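Local coordinates for protein putative polysaccharide deacetylase (Bdellovibrio bacteriovorus HD100, PDB 5JP6) that probably hydrolyses acetamido groups of peptidoglycan sugars, as a zinc-binding deacetylase of the carbohydrate esterase 4 family, at residues M128-A134 against A342-Q347; N142-D148 against E193-K197. The protein carries 1 engineered substitution. One frame throughout, in Å; residues are numbered along the deposited sequence.

From the N terminus, helix 110-126 runs into a long loop that leads to strand 150-153, and both contacts use that loop. Its early part, 128-134, closes the wider circle in interaction 1, returning across 207 residues to helix 339-354. Its later part, 142-148, makes interaction 2 with the turn 193-197 between helix 183-193 and strand 199-202, so interaction 2 is nested inside interaction 1. Their centres are 15 Å apart and they touch: Asn142 ND2 lies 3.0 Å from Pro346 O, a probable hydrogen bond, and Asn142 OD1 packs 3.5 Å from Val130 CG1. One connecting loop thus lies over two helices of the deacetylase domain.

Interaction 1: M128-A134 against A342-Q347; sequences MSVPGHA and AEIMPQ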
loop_
_atom_site.group_PDB
_atom_site.type_symbol
_atom_site.label_atom_id
_atom_site.label_comp_id
_atom_site.label_asym_id
_atom_site.label_seq_id
_atom_site.Cartn_x
_atom_site.Cartn_y
_atom_site.Cartn_z
ATOM N N MET A 128 1.362 22.340 -4.492
ATOM C CA MET A 128 1.403 21.437 -5.633
ATOM C C MET A 128 0.732 22.008 -6.837
ATOM O O MET A 128 -0.379 22.503 -6.746
ATOM C CB MET A 128 0.720 20.148 -5.291
ATOM C CG MET A 128 1.501 19.407 -4.249
ATOM S SD MET A 128 0.457 18.156 -3.553
ATOM C CE MET A 128 1.169 16.764 -4.380
ATOM N N SER A 129 1.402 21.889 -7.997
ATOM C CA SER A 129 0.785 22.368 -9.243
ATOM C C SER A 129 -0.324 21.461 -9.701
ATOM O O SER A 129 -1.248 21.910 -10.392
ATOM C CB SER A 129 1.814 22.617 -10.343
ATOM O OG SER A 129 2.288 21.405 -10.848
ATOM N N VAL A 130 -0.257 20.190 -9.291
ATOM C CA VAL A 130 -1.290 19.187 -9.613
ATOM C C VAL A 130 -1.791 18.537 -8.338
ATOM O O VAL A 130 -1.315 17.485 -7.951
ATOM C CB VAL A 130 -0.807 18.118 -10.620
ATOM C CG1 VAL A 130 -1.977 17.261 -11.033
ATOM C CG2 VAL A 130 -0.184 18.776 -11.848
ATOM N N PRO A 131 -2.661 19.231 -7.630
ATOM C CA PRO A 131 -3.059 18.704 -6.334
ATOM C C PRO A 131 -3.882 17.428 -6.466
ATOM O O PRO A 131 -4.485 17.185 -7.499
ATOM C CB PRO A 131 -3.873 19.852 -5.716
ATOM C CG PRO A 131 -4.380 20.619 -6.890
ATOM C CD PRO A 131 -3.276 20.535 -7.912
ATOM N N GLY A 132 -3.842 16.613 -5.421
ATOM C CA GLY A 132 -4.673 15.461 -5.283
ATOM C C GLY A 132 -5.495 15.543 -4.016
ATOM O O GLY A 132 -5.505 16.566 -3.370
ATOM N N HIS A 133 -6.252 14.497 -3.729
ATOM C CA HIS A 133 -7.030 14.407 -2.522
ATOM C C HIS A 133 -7.368 12.954 -2.287
ATOM O O HIS A 133 -8.062 12.341 -3.104
ATOM C CB HIS A 133 -8.329 15.190 -2.600
ATOM C CG HIS A 133 -8.792 15.667 -1.277
ATOM N ND1 HIS A 133 -9.000 14.816 -0.218
ATOM C CD2 HIS A 133 -9.080 16.910 -0.835
ATOM C CE1 HIS A 133 -9.375 15.522 0.833
ATOM N NE2 HIS A 133 -9.437 16.799 0.480
ATOM N N ALA A 134 -6.929 12.434 -1.148
ATOM C CA ALA A 134 -7.153 11.036 -0.862
ATOM C C ALA A 134 -8.557 10.714 -0.400
ATOM O O ALA A 134 -8.917 9.552 -0.366
ATOM C CB ALA A 134 -6.183 10.543 0.178
ATOM N N ALA A 342 -1.618 8.580 -2.207
ATOM C CA ALA A 342 -2.813 8.996 -2.977
ATOM C C ALA A 342 -2.765 10.530 -3.200
ATOM O O ALA A 342 -3.086 11.019 -4.305
ATOM C CB ALA A 342 -4.099 8.557 -2.286
ATOM N N GLU A 343 -2.346 11.305 -2.178
ATOM C CA GLU A 343 -2.330 12.747 -2.308
ATOM C C GLU A 343 -1.388 13.219 -3.413
ATOM O O GLU A 343 -1.652 14.238 -4.038
ATOM C CB GLU A 343 -1.897 13.407 -0.984
ATOM C CG GLU A 343 -2.852 13.201 0.180
ATOM C CD GLU A 343 -4.064 14.113 0.135
ATOM O OE1 GLU A 343 -4.040 15.216 -0.475
ATOM O OE2 GLU A 343 -5.087 13.743 0.782
ATOM N N ILE A 344 -0.262 12.511 -3.597
ATOM C CA ILE A 344 0.732 12.929 -4.588
ATOM C C ILE A 344 0.586 12.235 -5.944
ATOM O O ILE A 344 1.333 12.553 -6.873
ATOM C CB ILE A 344 2.180 12.752 -4.090
ATOM C CG1 ILE A 344 2.551 11.273 -3.888
ATOM C CG2 ILE A 344 2.393 13.570 -2.812
ATOM C CD1 ILE A 344 3.982 10.970 -4.230
ATOM N N MET A 345 -0.402 11.343 -6.079
ATOM C CA MET A 345 -0.417 10.508 -7.276
ATOM C C MET A 345 -0.625 11.313 -8.576
ATOM O O MET A 345 0.113 11.104 -9.560
ATOM C CB MET A 345 -1.395 9.348 -7.135
ATOM C CG MET A 345 -1.268 8.285 -8.234
ATOM S SD MET A 345 0.398 7.568 -8.400
ATOM C CE MET A 345 0.741 7.002 -6.740
ATOM N N PRO A 346 -1.604 12.254 -8.599
ATOM C CA PRO A 346 -1.709 13.033 -9.852
ATOM C C PRO A 346 -0.424 13.783 -10.217
ATOM O O PRO A 346 -0.008 13.791 -11.372
ATOM C CB PRO A 346 -2.858 14.000 -9.553
ATOM C CG PRO A 346 -3.695 13.262 -8.549
ATOM C CD PRO A 346 -2.722 12.533 -7.658
ATOM N N GLN A 347 0.232 14.333 -9.210
ATOM C CA GLN A 347 1.435 15.093 -9.416
ATOM C C GLN A 347 2.584 14.156 -9.917
ATOM O O GLN A 347 3.372 14.491 -10.833
ATOM C CB GLN A 347 1.828 15.803 -8.137
ATOM C CG GLN A 347 3.010 16.741 -8.334
ATOM C CD GLN A 347 2.594 18.119 -8.856
ATOM O OE1 GLN A 347 1.866 18.806 -8.190
ATOM N NE2 GLN A 347 2.994 18.476 -10.056
HETATM O O HOH W 1 -1.024 15.094 -6.703
HETATM O O HOH W 2 -2.172 16.719 -2.997
HETATM O O HOH W 3 -5.354 12.313 -5.315
#
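Gln347 lays its amide against the backbone of Met128-Val130, OE1 reaching to 3.4 Å from Met128 CB. Here an irregular loop lies along helix 339-354 of the parallel-sheet NodB-type deacetylase fold, just after it leaves helix 110-126. The Gln347 amide serves the loop twice: OE1 accepts from Val130 N (2.8 Å), and NE2 donates to Ser129 OG (3.1 Å). At the other end Glu343 OE2 takes the backbone N of Ala134 at 3.0 Å; this carboxylate also forms salt bridges with Arg339 and with Arg125 of helix 110-126, which brings that helix into the junction.

Apolar packing runs along the whole contact: Met128 CE touches Ile344 CG2 at 3.8 Å at one end, Val130 CG1 meets Pro346 CB at 3.7 Å in the middle, and Ala134 CB meets Ala342 CB at 3.8 Å at the other. Gly132 passes with its CA 3.5 Å from Glu343 O, where a CB would clash with that oxygen. The helix kinks at Pro346, which has no amide hydrogen; Gln347 N does not reach back to Glu343 O either, and water 1 bridges the two, accepting from Gln347 N (2.9 Å) while donating to Glu343 O (2.9 Å) and to Val130 O (2.7 Å).

Interaction 2: N142-D148 against E193-K197; sequences NSFRFPD and EVNAK
A Schellman motif ends helix 183-193, and the loop 142-148, on its way to strand 150-153, crosses this helix C-terminus. Asn195 is the C-prime residue, with left-handed phi/psi of 63/29°. Neither segment is regular; the loop runs largely extended from Phe144 to Asp148. Arg145 and Val194 come closest in the backbone, CA to CA 4.4 Å, beside the hydrogen bond from Phe146 N to Val194 O (2.8 Å). Asn195, chi1 t, sends ND2 to both Phe146 O (2.8 Å) and Asp148 OD1 (3.0 Å), both nearly linear.

Val194 packs against two aromatic side chains. Its CG1 sits over the face of the Phe144 ring (chi1 p), 3.8 Å from the centroid, a CH-pi contact; its CG2 is 3.8 Å from CD2 of Phe146 (chi1 m). Tyr353 of helix 339-354 stacks with Phe144. Water 4 joins Asn142 ND2 (2.9 Å) to Glu193 OE1 (2.8 Å); these side chains also hydrogen-bond to Pro346 O and Ser140 OG, respectively. Water 5 links Pro147 O (2.7 Å) to Asn195 O (2.6 Å).

Chemically, the residue that terminates the helix spends both amide hydrogens of its side chain on the crossing loop, fixing its path beside an apolar patch.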
loop_
_atom_site.group_PDB
_atom_site.type_symbol
_atom_site.label_atom_id
_atom_site.label_comp_id
_atom_site.label_asym_id
_atom_site.label_seq_id
_atom_site.Cartn_x
_atom_site.Cartn_y
_atom_site.Cartn_z
ATOM N N ASN A 142 -4.713 17.140 -14.598
ATOM C CA ASN A 142 -4.060 16.335 -15.651
ATOM C C ASN A 142 -4.971 16.121 -16.819
ATOM O O ASN A 142 -6.052 15.583 -16.650
ATOM C CB ASN A 142 -3.591 14.976 -15.117
ATOM C CG ASN A 142 -2.379 15.067 -14.245
ATOM O OD1 ASN A 142 -1.618 16.032 -14.332
ATOM N ND2 ASN A 142 -2.125 13.975 -13.421
ATOM N N SER A 143 -4.514 16.504 -18.002
ATOM C CA SER A 143 -5.276 16.267 -19.251
ATOM C C SER A 143 -4.308 15.812 -20.324
ATOM O O SER A 143 -4.221 16.380 -21.409
ATOM C CB SER A 143 -6.006 17.511 -19.698
ATOM O OG SER A 143 -5.111 18.554 -19.569
ATOM N N PHE A 144 -3.592 14.767 -20.000
ATOM C CA PHE A 144 -2.749 14.025 -20.946
ATOM C C PHE A 144 -3.123 12.565 -20.810
ATOM O O PHE A 144 -3.808 12.184 -19.857
ATOM C CB PHE A 144 -1.239 14.231 -20.706
ATOM C CG PHE A 144 -0.741 13.685 -19.405
ATOM C CD1 PHE A 144 -0.747 14.471 -18.236
ATOM C CD2 PHE A 144 -0.319 12.367 -19.321
ATOM C CE1 PHE A 144 -0.337 13.934 -17.025
ATOM C CE2 PHE A 144 0.141 11.848 -18.129
ATOM C CZ PHE A 144 0.147 12.614 -16.986
ATOM N N ARG A 145 -2.612 11.754 -21.713
ATOM C CA ARG A 145 -2.929 10.342 -21.721
ATOM C C ARG A 145 -1.653 9.549 -22.006
ATOM O O ARG A 145 -1.026 9.764 -23.054
ATOM C CB ARG A 145 -3.969 10.076 -22.800
ATOM C CG ARG A 145 -4.407 8.644 -22.974
ATOM C CD ARG A 145 -5.426 8.555 -24.106
ATOM N NE ARG A 145 -5.991 7.216 -24.247
ATOM C CZ ARG A 145 -5.391 6.198 -24.871
ATOM N NH1 ARG A 145 -4.183 6.345 -25.412
ATOM N NH2 ARG A 145 -5.999 5.010 -24.943
ATOM N N PHE A 146 -1.247 8.669 -21.100
ATOM C CA PHE A 146 -0.183 7.724 -21.394
ATOM C C PHE A 146 -0.751 6.754 -22.480
ATOM O O PHE A 146 -1.924 6.350 -22.427
ATOM C CB PHE A 146 0.223 6.895 -20.140
ATOM C CG PHE A 146 1.017 7.658 -19.097
ATOM C CD1 PHE A 146 2.345 8.026 -19.349
ATOM C CD2 PHE A 146 0.472 7.982 -17.839
ATOM C CE1 PHE A 146 3.087 8.681 -18.390
ATOM C CE2 PHE A 146 1.249 8.662 -16.901
ATOM C CZ PHE A 146 2.533 9.006 -17.181
ATOM N N PRO A 147 0.089 6.356 -23.449
ATOM C CA PRO A 147 -0.354 5.303 -24.380
ATOM C C PRO A 147 -0.586 3.989 -23.691
ATOM O O PRO A 147 0.032 3.695 -22.663
ATOM C CB PRO A 147 0.817 5.176 -25.372
ATOM C CG PRO A 147 2.004 5.767 -24.689
ATOM C CD PRO A 147 1.519 6.710 -23.614
ATOM N N ASP A 148 -1.477 3.164 -24.240
ATOM C CA ASP A 148 -1.518 1.793 -23.777
ATOM C C ASP A 148 -0.149 1.122 -23.939
ATOM O O ASP A 148 0.538 1.276 -24.965
ATOM C CB ASP A 148 -2.520 0.973 -24.596
ATOM C CG ASP A 148 -3.976 1.402 -24.400
ATOM O OD1 ASP A 148 -4.340 1.952 -23.342
ATOM O OD2 ASP A 148 -4.762 1.166 -25.354
ATOM N N GLU A 193 -7.507 8.926 -15.057
ATOM C CA GLU A 193 -7.470 10.235 -15.736
ATOM C C GLU A 193 -6.423 10.299 -16.840
ATOM O O GLU A 193 -6.593 11.065 -17.814
ATOM C CB GLU A 193 -7.062 11.383 -14.732
ATOM C CG GLU A 193 -8.114 11.780 -13.830
ATOM C CD GLU A 193 -7.659 12.787 -12.776
ATOM O OE1 GLU A 193 -6.447 12.970 -12.346
ATOM O OE2 GLU A 193 -8.599 13.344 -12.312
ATOM N N VAL A 194 -5.332 9.551 -16.648
ATOM C CA VAL A 194 -4.204 9.596 -17.576
ATOM C C VAL A 194 -3.971 8.251 -18.297
ATOM O O VAL A 194 -2.914 8.030 -18.912
ATOM C CB VAL A 194 -2.929 10.101 -16.863
ATOM C CG1 VAL A 194 -3.143 11.508 -16.328
ATOM C CG2 VAL A 194 -2.474 9.131 -15.760
ATOM N N ASN A 195 -4.949 7.351 -18.208
ATOM C CA ASN A 195 -4.888 6.036 -18.887
ATOM C C ASN A 195 -3.746 5.168 -18.402
ATOM O O ASN A 195 -3.259 4.356 -19.150
ATOM C CB ASN A 195 -4.838 6.194 -20.398
ATOM C CG ASN A 195 -5.014 4.895 -21.138
ATOM O OD1 ASN A 195 -5.922 4.123 -20.831
ATOM N ND2 ASN A 195 -4.140 4.625 -22.106
ATOM N N ALA A 196 -3.344 5.335 -17.141
ATOM C CA ALA A 196 -2.312 4.493 -16.560
ATOM C C ALA A 196 -2.919 3.250 -15.937
ATOM O O ALA A 196 -3.945 3.330 -15.254
ATOM C CB ALA A 196 -1.501 5.232 -15.509
ATOM N N LYS A 197 -2.258 2.110 -16.142
ATOM C CA LYS A 197 -2.662 0.867 -15.482
ATOM C C LYS A 197 -1.571 0.524 -14.482
ATOM O O LYS A 197 -0.427 0.931 -14.636
ATOM C CB LYS A 197 -2.829 -0.254 -16.506
ATOM C CG LYS A 197 -3.848 0.058 -17.586
ATOM C CD LYS A 197 -5.247 0.221 -17.022
ATOM C CE LYS A 197 -6.277 0.412 -18.141
ATOM N NZ LYS A 197 -6.033 1.654 -18.960
HETATM O O HOH W 4 -3.891 11.898 -12.499
HETATM O O HOH W 5 -1.197 3.170 -20.303
HETATM O O HOH W 6 -3.958 0.865 -20.837
HETATM O O HOH W 7 -7.062 2.439 -22.699
#